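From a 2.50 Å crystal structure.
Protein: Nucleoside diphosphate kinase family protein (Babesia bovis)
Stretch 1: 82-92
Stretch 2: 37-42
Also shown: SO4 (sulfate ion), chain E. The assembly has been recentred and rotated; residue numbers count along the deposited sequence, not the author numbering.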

# COMPACT_ATOMS: atom_id res chain seq x y z
N ILE A 82 -12.31 20.56 0.16
CA ILE A 82 -12.18 21.31 -1.10
C ILE A 82 -10.73 21.13 -1.55
O ILE A 82 -9.82 21.25 -0.75
CB ILE A 82 -12.43 22.81 -0.93
CG1 ILE A 82 -13.89 23.07 -0.59
CG2 ILE A 82 -11.99 23.61 -2.20
CD1 ILE A 82 -14.18 24.59 -0.33
N TRP A 83 -10.56 20.85 -2.84
CA TRP A 83 -9.26 20.63 -3.45
C TRP A 83 -9.07 21.59 -4.61
O TRP A 83 -10.01 21.84 -5.37
CB TRP A 83 -9.14 19.19 -3.93
CG TRP A 83 -9.02 18.21 -2.83
CD1 TRP A 83 -10.04 17.55 -2.19
CD2 TRP A 83 -7.81 17.78 -2.20
NE1 TRP A 83 -9.53 16.73 -1.21
CE2 TRP A 83 -8.17 16.86 -1.19
CE3 TRP A 83 -6.46 18.08 -2.39
CZ2 TRP A 83 -7.22 16.23 -0.38
CZ3 TRP A 83 -5.51 17.46 -1.58
CH2 TRP A 83 -5.89 16.54 -0.59
N GLU A 84 -7.84 22.06 -4.79
CA GLU A 84 -7.52 23.10 -5.75
C GLU A 84 -6.52 22.63 -6.79
O GLU A 84 -5.58 21.90 -6.46
CB GLU A 84 -6.99 24.33 -5.00
CG GLU A 84 -6.51 25.46 -5.89
CD GLU A 84 -6.15 26.69 -5.09
OE1 GLU A 84 -4.93 26.94 -4.90
OE2 GLU A 84 -7.07 27.41 -4.67
N GLY A 85 -6.69 23.07 -8.03
CA GLY A 85 -5.67 22.83 -9.07
C GLY A 85 -6.21 23.08 -10.48
O GLY A 85 -7.40 23.29 -10.65
N PRO A 86 -5.32 23.12 -11.49
CA PRO A 86 -5.83 23.16 -12.86
C PRO A 86 -6.75 21.97 -13.11
O PRO A 86 -6.37 20.82 -12.85
CB PRO A 86 -4.56 23.00 -13.71
CG PRO A 86 -3.45 23.49 -12.85
CD PRO A 86 -3.85 23.19 -11.43
N GLU A 87 -7.97 22.24 -13.59
CA GLU A 87 -8.94 21.20 -13.93
C GLU A 87 -9.22 20.27 -12.78
O GLU A 87 -9.47 19.06 -12.98
CB GLU A 87 -8.45 20.42 -15.14
CG GLU A 87 -8.02 21.36 -16.25
CD GLU A 87 -8.35 20.81 -17.60
OE1 GLU A 87 -9.58 20.68 -17.86
OE2 GLU A 87 -7.40 20.52 -18.37
N ALA A 88 -9.19 20.83 -11.58
CA ALA A 88 -9.51 20.09 -10.38
C ALA A 88 -10.85 19.32 -10.50
O ALA A 88 -10.95 18.19 -10.06
CB ALA A 88 -9.52 21.03 -9.17
N ILE A 89 -11.86 19.95 -11.10
CA ILE A 89 -13.20 19.37 -11.13
C ILE A 89 -13.21 18.07 -11.92
O ILE A 89 -13.75 17.06 -11.43
CB ILE A 89 -14.25 20.39 -11.64
CG1 ILE A 89 -14.36 21.57 -10.67
CG2 ILE A 89 -15.60 19.74 -11.76
CD1 ILE A 89 -14.86 22.85 -11.33
N LYS A 90 -12.58 18.09 -13.10
CA LYS A 90 -12.44 16.91 -13.95
C LYS A 90 -11.55 15.84 -13.29
O LYS A 90 -11.82 14.63 -13.38
CB LYS A 90 -11.91 17.31 -15.31
CG LYS A 90 -11.75 16.19 -16.29
CD LYS A 90 -11.55 16.72 -17.72
CE LYS A 90 -11.10 15.54 -18.63
NZ LYS A 90 -11.28 15.76 -20.10
N ILE A 91 -10.49 16.28 -12.60
CA ILE A 91 -9.62 15.36 -11.89
C ILE A 91 -10.35 14.65 -10.76
O ILE A 91 -10.17 13.43 -10.56
CB ILE A 91 -8.39 16.09 -11.38
CG1 ILE A 91 -7.43 16.34 -12.56
CG2 ILE A 91 -7.75 15.32 -10.25
CD1 ILE A 91 -6.34 17.27 -12.22
N GLY A 92 -11.21 15.39 -10.04
CA GLY A 92 -12.01 14.78 -8.99
C GLY A 92 -12.89 13.67 -9.53
O GLY A 92 -12.98 12.57 -8.94
S SO4 E . 0.80 25.78 -4.52
O1 SO4 E . 0.83 25.37 -3.12
O2 SO4 E . 1.96 26.65 -4.75
O3 SO4 E . -0.42 26.56 -4.73
O4 SO4 E . 0.81 24.56 -5.34
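Stretch 2 (37-42) GLKLIA

Stretch 2 begins just after a helix and leaves as a strand. Gly-37, the first residue past the helix, closes it in a Schellman motif with phi 107° and psi 2°, angles at which a CB would be jammed against the carbonyl oxygen of the preceding residue, so glycine suits the place. Leu-38 is extended (-64/151), and residues 39-42 form a strand beside strand 82-85 of stretch 1. The two run antiparallel but are clearly splayed: their N-to-C directions make an angle of 139°, and their axes approach to 4.6 Å.

The backbones are joined by four hydrogen bonds. Glu-84 and Lys-39 form a hydrogen-bonded pair, in which Lys-39 N donates to Glu-84 O at 2.8 Å and Glu-84 N donates to Lys-39 O at 2.8 Å. One step along, Trp-83 faces Leu-40 as a non-hydrogen-bonded pair, with 4.8 Å between Trp-83 CA and Leu-40 CA; here Trp-83 CA also makes a CA-H...O contact with Lys-39 O at 3.5 Å. Beyond it a beta bulge shifts the register by one residue. Ile-41, whose psi of -36° departs from the extended form, is the extra residue: Ile-41 N donates to Ile-82 O at 3.0 Å, while Ile-82 N reaches past it to Ala-42 O at 2.8 Å.

Apolar packing fills the face bearing Trp-83 and Leu-40. Leu-40 CD1 lies over the indole, 3.7 Å from the centroid of the six-membered ring of Trp-83 and 19° off its normal, a CH-pi contact that a flat aromatic surface and a branched aliphatic chain make well. At the ring edge, Trp-83 CZ3 comes within 3.2 Å of Leu-38 O. Separately, Trp-83 CE3 packs at 3.7 Å on Leu-38 CB. Leu-38, the residue most covered by the other stretch, also reaches the helix of stretch 1, where its CD1 meets Ile-91 CG2 at 3.7 Å and Ala-88 CB at 4.3 Å. Gly-85 leaves room for this leucine: an ideal CB there would fall 2.6 Å from Leu-38 CD2, a clash. Gly-85 also opens the type II turn to Ala-88 that leads the chain from strand to helix.

Around the bulge, Ile-82 CG2 lies 3.9 Å from Ile-41 CB, and Ile-82 CB lies 4.3 Å from Ala-42 CB, the small alanine fitting beside a beta-branched neighbour. Ile-41 CG1 also packs against Glu-84 CB at 3.5 Å, using the aliphatic base of the acidic side chain.

Charged groups meet on the face bearing Glu-84 and Lys-39, both partly exposed. Glu-84 OE1 and Lys-39 NZ are 4.1 Å apart, too far for a salt bridge, but a water links them, donating to Glu-84 OE1 at 2.7 Å and accepting from Lys-39 NZ at 3.2 Å. The long lysine chain also carries its ammonium to a sulfate ion, with Lys-39 NZ donating to SO4 O3 at 3.0 Å.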

# COMPACT_ATOMS: atom_id res chain seq x y z
N GLY A 37 -1.94 15.42 -6.27
CA GLY A 37 -1.20 16.68 -6.29
C GLY A 37 -2.07 17.91 -6.26
O GLY A 37 -1.56 19.04 -6.33
N LEU A 38 -3.39 17.73 -6.18
CA LEU A 38 -4.26 18.86 -5.95
C LEU A 38 -3.90 19.39 -4.58
O LEU A 38 -3.43 18.64 -3.73
CB LEU A 38 -5.74 18.46 -6.03
CG LEU A 38 -6.18 17.93 -7.40
CD1 LEU A 38 -7.70 17.61 -7.37
CD2 LEU A 38 -5.79 18.91 -8.54
N LYS A 39 -4.10 20.67 -4.37
CA LYS A 39 -3.74 21.30 -3.11
C LYS A 39 -4.95 21.34 -2.21
O LYS A 39 -6.02 21.79 -2.63
CB LYS A 39 -3.15 22.71 -3.36
CG LYS A 39 -3.02 23.49 -2.08
CD LYS A 39 -2.03 24.59 -2.12
CE LYS A 39 -2.67 25.88 -2.61
NZ LYS A 39 -1.88 27.05 -2.18
N LEU A 40 -4.80 20.87 -0.97
CA LEU A 40 -5.93 20.89 -0.05
C LEU A 40 -6.18 22.32 0.41
O LEU A 40 -5.24 23.02 0.82
CB LEU A 40 -5.67 20.00 1.15
CG LEU A 40 -6.86 19.94 2.11
CD1 LEU A 40 -8.05 19.24 1.44
CD2 LEU A 40 -6.49 19.20 3.42
N ILE A 41 -7.44 22.75 0.32
CA ILE A 41 -7.91 24.07 0.76
C ILE A 41 -8.73 24.05 2.07
O ILE A 41 -8.63 24.97 2.89
CB ILE A 41 -8.75 24.72 -0.36
CG1 ILE A 41 -7.90 24.88 -1.62
CG2 ILE A 41 -9.33 26.06 0.09
CD1 ILE A 41 -6.60 25.68 -1.38
N ALA A 42 -9.54 23.00 2.27
CA ALA A 42 -10.48 22.94 3.40
C ALA A 42 -10.90 21.50 3.64
O ALA A 42 -11.03 20.71 2.68
CB ALA A 42 -11.72 23.79 3.15
O HOH W 1 -4.35 28.81 -3.10